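PDB 4ZKQ: uncharacterized protein from Cricetid herpesvirus 2, which binds chemokines and probably serves the rodent gammaherpesvirus as a decoy receptor. Local coordinates for residues 220-224 against 225-229; 352-356 against 357-361. All coordinates share one frame; numbering follows the deposited sequence.

Contact 1. Residues 220-224 against 225-229; sequences RLYCG and ERLMT
Arg220 meets the returning strand through the root of its side chain: CB lies 3.8 Å from CD1 of Leu227, while the guanidinium end leads off toward Asp298 and Glu390, both in long, weak ion pairs. At Leu221 the pairing is irregular. Its N-H bonds to Thr229 O, with N and O 2.8 Å apart, and its O receives two N-H groups, that of Met228 at 2.7 Å and, weakly, that of Thr229. Met228 and Thr229 both face Leu221, a classic beta bulge in the hairpin of strands 206-223 and 226-231. Tyr222 forms a non-hydrogen-bonded antiparallel pair with Leu227 and turns its ring to that residue, whose CD1 sits over one face, 4.0 Å from the centroid and 16° off the normal, a CH-pi contact; Arg392 adds a cation-pi partner. Cys223 and Arg226, the hydrogen-bonded pair next to the turn, exchange two backbone bonds. Cys223 CB touches Met228 SD at 3.6 Å, and SG, at chi1 53° wedged between the backbone N and carbonyl carbon, forms the disulfide with Cys278. Gly224, with a positive phi of 64°, takes the first corner of the type II' turn from Cys223 to Arg226, and Glu225 the second.

Contact 2. Residues 352-356 against 357-361; sequences LTYHP and STMTV
A single backbone oxygen, His355 O, gathers the N-H groups of three successive residues, 358 to 360, at the end of the hairpin formed by strands 350-355 and 360-366. The bond from Thr360 N is the straightest, 162° at the hydrogen though 3.3 Å long; those from Thr358 N and Met359 N are weak, the latter strongly bent despite an N to O distance of 2.8 Å. Met359 and Thr360 both oppose His355, which makes this a G1 beta bulge, and Met359 has the left-handed backbone that goes with it (phi 56°). His355 N closes the pair by bonding to Thr360 O at 2.9 Å. On the face of Tyr354 and Val361 the packing is apolar. Tyr354 CG stands anti to the backbone N (chi1 179°), a torsion that carries the ring along the turn until OH comes 3.7 Å from Met359 CG, the two side chains running side by side. Val361 crosses this ring nearly at a right angle, CG2 touching Tyr354 CD1, and the Tyr354 ring also stacks with Phe300. The other branch of Val361, CG1, reaches diagonally across to the partner strand, where it meets Leu352 CD1 at 3.6 Å.

How the contacts relate
Both contacts are the ends of antiparallel beta hairpins, and each carries a bulge in which one residue faces two, but the bulges sit differently: in contact 1 it lies beyond the tight turn, with regular pairs between, whereas in contact 2 it belongs to the turn itself. They lie on the same side of the chain's centre, the centre of contact 1 about 21 Å and that of contact 2 about 27 Å from it. Their centres are 18 Å apart and their nearest atoms about 8 Å, so they do not touch. Different sheets hold them: 206-223 pairs with 388-395, while 360-366 lies between 290-296 and 350-355. Contact 1 includes Cys223 of the Cys223-Cys278 disulfide.

Contact 1. Residues 220-224 against 225-229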
ATOM      1  N   ARG A 220       9.239 -10.212  -9.573  1.00 15.49           N
ATOM      2  CA  ARG A 220       9.677 -10.101 -10.957  1.00 22.23           C
ATOM      3  C   ARG A 220       8.804  -9.080 -11.657  1.00 22.45           C
ATOM      4  O   ARG A 220       7.604  -8.977 -11.380  1.00 19.85           O
ATOM      5  CB  ARG A 220       9.610 -11.456 -11.663  1.00 22.19           C
ATOM      6  CG  ARG A 220      10.755 -12.366 -11.287  1.00 25.68           C
ATOM      7  CD  ARG A 220      10.633 -13.738 -11.903  1.00 34.28           C
ATOM      8  NE  ARG A 220       9.595 -14.539 -11.263  1.00 46.04           N
ATOM      9  CZ  ARG A 220       9.435 -15.845 -11.453  1.00 44.42           C
ATOM     10  NH1 ARG A 220      10.252 -16.508 -12.263  1.00 56.89           N
ATOM     11  NH2 ARG A 220       8.461 -16.491 -10.829  1.00 45.52           N
ATOM     12  N   LEU A 221       9.421  -8.307 -12.543  1.00 17.00           N
ATOM     13  CA  LEU A 221       8.713  -7.301 -13.314  1.00 17.27           C
ATOM     14  C   LEU A 221       8.942  -7.557 -14.791  1.00 22.63           C
ATOM     15  O   LEU A 221      10.081  -7.743 -15.225  1.00 21.79           O
ATOM     16  CB  LEU A 221       9.179  -5.896 -12.936  1.00 20.08           C
ATOM     17  CG  LEU A 221       8.545  -4.759 -13.735  1.00 23.79           C
ATOM     18  CD1 LEU A 221       7.028  -4.739 -13.575  1.00 27.43           C
ATOM     19  CD2 LEU A 221       9.146  -3.430 -13.318  1.00 27.02           C
ATOM     20  N   TYR A 222       7.851  -7.578 -15.545  1.00 21.57           N
ATOM     21  CA  TYR A 222       7.886  -7.842 -16.976  1.00 24.42           C
ATOM     22  C   TYR A 222       7.258  -6.715 -17.775  1.00 23.70           C
ATOM     23  O   TYR A 222       6.417  -5.970 -17.273  1.00 22.75           O
ATOM     24  CB  TYR A 222       7.128  -9.119 -17.321  1.00 22.26           C
ATOM     25  CG  TYR A 222       7.557 -10.377 -16.615  1.00 24.09           C
ATOM     26  CD1 TYR A 222       7.163 -10.633 -15.308  1.00 26.31           C
ATOM     27  CD2 TYR A 222       8.307 -11.341 -17.276  1.00 27.29           C
ATOM     28  CE1 TYR A 222       7.536 -11.801 -14.669  1.00 27.71           C
ATOM     29  CE2 TYR A 222       8.682 -12.507 -16.649  1.00 28.53           C
ATOM     30  CZ  TYR A 222       8.291 -12.734 -15.347  1.00 33.33           C
ATOM     31  OH  TYR A 222       8.669 -13.898 -14.720  1.00 36.64           O
ATOM     32  N   CYS A 223       7.659  -6.613 -19.037  1.00 23.61           N
ATOM     33  CA  CYS A 223       6.901  -5.859 -20.023  1.00 25.57           C
ATOM     34  C   CYS A 223       6.500  -6.896 -21.052  1.00 30.47           C
ATOM     35  O   CYS A 223       7.339  -7.424 -21.785  1.00 34.07           O
ATOM     36  CB  CYS A 223       7.712  -4.708 -20.635  1.00 27.72           C
ATOM     37  SG  CYS A 223       9.307  -5.190 -21.329  1.00 25.30           S
ATOM     38  N   GLY A 224       5.216  -7.227 -21.064  1.00 42.50           N
ATOM     39  CA  GLY A 224       4.752  -8.374 -21.813  1.00 43.58           C
ATOM     40  C   GLY A 224       5.364  -9.620 -21.206  1.00 44.84           C
ATOM     41  O   GLY A 224       5.037  -9.996 -20.076  1.00 44.69           O
ATOM     42  N   GLU A 225       6.273 -10.240 -21.950  1.00 37.03           N
ATOM     43  CA  GLU A 225       6.945 -11.455 -21.509  1.00 44.25           C
ATOM     44  C   GLU A 225       8.472 -11.289 -21.498  1.00 42.40           C
ATOM     45  O   GLU A 225       9.211 -12.266 -21.382  1.00 38.75           O
ATOM     46  CB  GLU A 225       6.525 -12.634 -22.401  1.00 56.07           C
ATOM     47  CG  GLU A 225       5.045 -13.025 -22.236  1.00 46.54           C
ATOM     48  CD  GLU A 225       4.602 -14.139 -23.176  1.00 57.98           C
ATOM     49  OE1 GLU A 225       4.240 -13.834 -24.333  1.00 63.77           O
ATOM     50  OE2 GLU A 225       4.603 -15.316 -22.757  1.00 52.05           O
ATOM     51  N   ARG A 226       8.943 -10.050 -21.617  1.00 37.77           N
ATOM     52  CA  ARG A 226      10.356  -9.755 -21.389  1.00 32.72           C
ATOM     53  C   ARG A 226      10.551  -9.394 -19.923  1.00 29.36           C
ATOM     54  O   ARG A 226       9.894  -8.489 -19.416  1.00 27.20           O
ATOM     55  CB  ARG A 226      10.847  -8.608 -22.270  1.00 34.23           C
ATOM     56  CG  ARG A 226      10.779  -8.868 -23.760  1.00 41.54           C
ATOM     57  CD  ARG A 226      11.526  -7.777 -24.493  1.00 41.61           C
ATOM     58  NE  ARG A 226      11.171  -7.701 -25.907  1.00 44.35           N
ATOM     59  CZ  ARG A 226      11.965  -8.053 -26.916  1.00 58.01           C
ATOM     60  NH1 ARG A 226      13.191  -8.520 -26.696  1.00 79.32           N
ATOM     61  NH2 ARG A 226      11.526  -7.931 -28.162  1.00 51.46           N
ATOM     62  N   LEU A 227      11.454 -10.101 -19.253  1.00 38.72           N
ATOM     63  CA  LEU A 227      11.748  -9.845 -17.848  1.00 31.69           C
ATOM     64  C   LEU A 227      12.625  -8.610 -17.702  1.00 37.49           C
ATOM     65  O   LEU A 227      13.728  -8.555 -18.243  1.00 37.85           O
ATOM     66  CB  LEU A 227      12.433 -11.053 -17.220  1.00 32.20           C
ATOM     67  CG  LEU A 227      12.856 -10.913 -15.755  1.00 29.66           C
ATOM     68  CD1 LEU A 227      11.640 -10.843 -14.838  1.00 32.56           C
ATOM     69  CD2 LEU A 227      13.756 -12.067 -15.369  1.00 38.80           C
ATOM     70  N   MET A 228      12.118  -7.619 -16.978  1.00 23.38           N
ATOM     71  CA  MET A 228      12.825  -6.360 -16.780  1.00 30.19           C
ATOM     72  C   MET A 228      13.718  -6.408 -15.540  1.00 41.13           C
ATOM     73  O   MET A 228      14.882  -6.014 -15.589  1.00 44.31           O
ATOM     74  CB  MET A 228      11.822  -5.213 -16.666  1.00 36.35           C
ATOM     75  CG  MET A 228      10.851  -5.135 -17.841  1.00 37.39           C
ATOM     76  SD  MET A 228       9.505  -3.963 -17.578  1.00 39.00           S
ATOM     77  CE  MET A 228      10.434  -2.448 -17.454  1.00 40.60           C
ATOM     78  N   THR A 229      13.176  -6.899 -14.430  1.00 26.80           N
ATOM     79  CA  THR A 229      13.944  -6.992 -13.196  1.00 28.04           C
ATOM     80  C   THR A 229      13.322  -7.998 -12.236  1.00 33.93           C
ATOM     81  O   THR A 229      12.188  -8.440 -12.430  1.00 22.66           O
ATOM     82  CB  THR A 229      14.053  -5.625 -12.498  1.00 32.47           C
ATOM     83  OG1 THR A 229      14.860  -5.748 -11.321  1.00 49.11           O
ATOM     84  CG2 THR A 229      12.675  -5.096 -12.116  1.00 33.34           C
TER

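Contact 2. Residues 352-356 against 357-361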
ATOM      1  N   LEU A 352      -9.930 -11.062 -16.297  1.00 24.03           N
ATOM      2  CA  LEU A 352      -8.800 -11.898 -15.955  1.00 24.15           C
ATOM      3  C   LEU A 352      -9.282 -13.334 -15.831  1.00 28.54           C
ATOM      4  O   LEU A 352     -10.259 -13.611 -15.138  1.00 29.43           O
ATOM      5  CB  LEU A 352      -8.161 -11.415 -14.653  1.00 26.88           C
ATOM      6  CG  LEU A 352      -6.831 -12.032 -14.238  1.00 26.83           C
ATOM      7  CD1 LEU A 352      -5.733 -11.599 -15.182  1.00 22.65           C
ATOM      8  CD2 LEU A 352      -6.493 -11.621 -12.812  1.00 25.43           C
ATOM      9  N   THR A 353      -8.601 -14.240 -16.520  1.00 26.59           N
ATOM     10  CA  THR A 353      -8.955 -15.651 -16.480  1.00 35.02           C
ATOM     11  C   THR A 353      -7.700 -16.490 -16.416  1.00 27.18           C
ATOM     12  O   THR A 353      -6.650 -16.093 -16.924  1.00 33.41           O
ATOM     13  CB  THR A 353      -9.795 -16.064 -17.708  1.00 39.95           C
ATOM     14  OG1 THR A 353      -9.061 -15.795 -18.906  1.00 40.26           O
ATOM     15  CG2 THR A 353     -11.102 -15.292 -17.747  1.00 37.05           C
ATOM     16  N   TYR A 354      -7.812 -17.643 -15.768  1.00 28.05           N
ATOM     17  CA  TYR A 354      -6.688 -18.548 -15.593  1.00 28.85           C
ATOM     18  C   TYR A 354      -7.051 -19.937 -16.089  1.00 35.91           C
ATOM     19  O   TYR A 354      -8.149 -20.427 -15.829  1.00 34.99           O
ATOM     20  CB  TYR A 354      -6.276 -18.601 -14.127  1.00 26.42           C
ATOM     21  CG  TYR A 354      -5.135 -19.537 -13.844  1.00 30.56           C
ATOM     22  CD1 TYR A 354      -3.912 -19.372 -14.470  1.00 25.52           C
ATOM     23  CD2 TYR A 354      -5.270 -20.574 -12.932  1.00 28.54           C
ATOM     24  CE1 TYR A 354      -2.862 -20.213 -14.209  1.00 29.71           C
ATOM     25  CE2 TYR A 354      -4.222 -21.427 -12.665  1.00 28.19           C
ATOM     26  CZ  TYR A 354      -3.018 -21.240 -13.308  1.00 29.13           C
ATOM     27  OH  TYR A 354      -1.960 -22.078 -13.053  1.00 27.42           O
ATOM     28  N   HIS A 355      -6.116 -20.555 -16.802  1.00 30.86           N
ATOM     29  CA  HIS A 355      -6.308 -21.881 -17.373  1.00 45.02           C
ATOM     30  C   HIS A 355      -5.357 -22.849 -16.675  1.00 38.06           C
ATOM     31  O   HIS A 355      -4.191 -22.961 -17.059  1.00 36.82           O
ATOM     32  CB  HIS A 355      -6.066 -21.845 -18.884  1.00 49.28           C
ATOM     33  CG  HIS A 355      -6.770 -20.718 -19.574  1.00 77.91           C
ATOM     34  ND1 HIS A 355      -8.140 -20.692 -19.745  1.00 77.87           N
ATOM     35  CD2 HIS A 355      -6.303 -19.574 -20.122  1.00 69.21           C
ATOM     36  CE1 HIS A 355      -8.480 -19.584 -20.374  1.00 65.82           C
ATOM     37  NE2 HIS A 355      -7.385 -18.884 -20.616  1.00 65.85           N
ATOM     38  N   PRO A 356      -5.847 -23.535 -15.625  1.00 36.63           N
ATOM     39  CA  PRO A 356      -4.966 -24.352 -14.781  1.00 38.57           C
ATOM     40  C   PRO A 356      -4.186 -25.401 -15.560  1.00 40.21           C
ATOM     41  O   PRO A 356      -3.023 -25.648 -15.244  1.00 45.03           O
ATOM     42  CB  PRO A 356      -5.935 -25.024 -13.800  1.00 37.61           C
ATOM     43  CG  PRO A 356      -7.155 -24.170 -13.806  1.00 37.29           C
ATOM     44  CD  PRO A 356      -7.252 -23.616 -15.184  1.00 41.63           C
ATOM     45  N   SER A 357      -4.819 -25.992 -16.568  1.00 49.13           N
ATOM     46  CA  SER A 357      -4.204 -27.055 -17.359  1.00 54.83           C
ATOM     47  C   SER A 357      -2.902 -26.605 -18.014  1.00 53.55           C
ATOM     48  O   SER A 357      -1.907 -27.332 -18.003  1.00 50.51           O
ATOM     49  CB  SER A 357      -5.186 -27.545 -18.428  1.00 55.08           C
ATOM     50  OG  SER A 357      -5.833 -26.453 -19.065  1.00 62.37           O
ATOM     51  N   THR A 358      -2.914 -25.401 -18.575  1.00 48.88           N
ATOM     52  CA  THR A 358      -1.751 -24.866 -19.273  1.00 52.12           C
ATOM     53  C   THR A 358      -0.982 -23.853 -18.424  1.00 42.72           C
ATOM     54  O   THR A 358       0.071 -23.369 -18.836  1.00 38.30           O
ATOM     55  CB  THR A 358      -2.167 -24.200 -20.595  1.00 48.43           C
ATOM     56  OG1 THR A 358      -3.148 -23.188 -20.337  1.00 48.60           O
ATOM     57  CG2 THR A 358      -2.754 -25.235 -21.547  1.00 51.45           C
ATOM     58  N   MET A 359      -1.509 -23.541 -17.242  1.00 40.04           N
ATOM     59  CA  MET A 359      -0.887 -22.560 -16.358  1.00 41.37           C
ATOM     60  C   MET A 359      -0.717 -21.248 -17.110  1.00 28.46           C
ATOM     61  O   MET A 359       0.351 -20.633 -17.093  1.00 26.61           O
ATOM     62  CB  MET A 359       0.454 -23.074 -15.834  1.00 38.37           C
ATOM     63  CG  MET A 359       0.324 -24.315 -14.962  1.00 47.10           C
ATOM     64  SD  MET A 359       1.846 -25.270 -14.838  1.00 66.60           S
ATOM     65  CE  MET A 359       2.833 -24.249 -13.747  1.00 45.07           C
ATOM     66  N   THR A 360      -1.789 -20.842 -17.779  1.00 27.76           N
ATOM     67  CA  THR A 360      -1.795 -19.646 -18.603  1.00 34.92           C
ATOM     68  C   THR A 360      -2.823 -18.651 -18.093  1.00 28.88           C
ATOM     69  O   THR A 360      -3.991 -18.987 -17.900  1.00 33.13           O
ATOM     70  CB  THR A 360      -2.105 -19.984 -20.079  1.00 35.51           C
ATOM     71  OG1 THR A 360      -1.166 -20.956 -20.550  1.00 40.09           O
ATOM     72  CG2 THR A 360      -2.018 -18.735 -20.957  1.00 40.21           C
ATOM     73  N   VAL A 361      -2.370 -17.426 -17.869  1.00 28.84           N
ATOM     74  CA  VAL A 361      -3.259 -16.330 -17.538  1.00 21.32           C
ATOM     75  C   VAL A 361      -3.626 -15.617 -18.818  1.00 24.12           C
ATOM     76  O   VAL A 361      -2.802 -15.495 -19.725  1.00 26.80           O
ATOM     77  CB  VAL A 361      -2.610 -15.333 -16.558  1.00 23.64           C
ATOM     78  CG1 VAL A 361      -3.522 -14.137 -16.311  1.00 24.52           C
ATOM     79  CG2 VAL A 361      -2.289 -16.013 -15.255  1.00 23.93           C
TER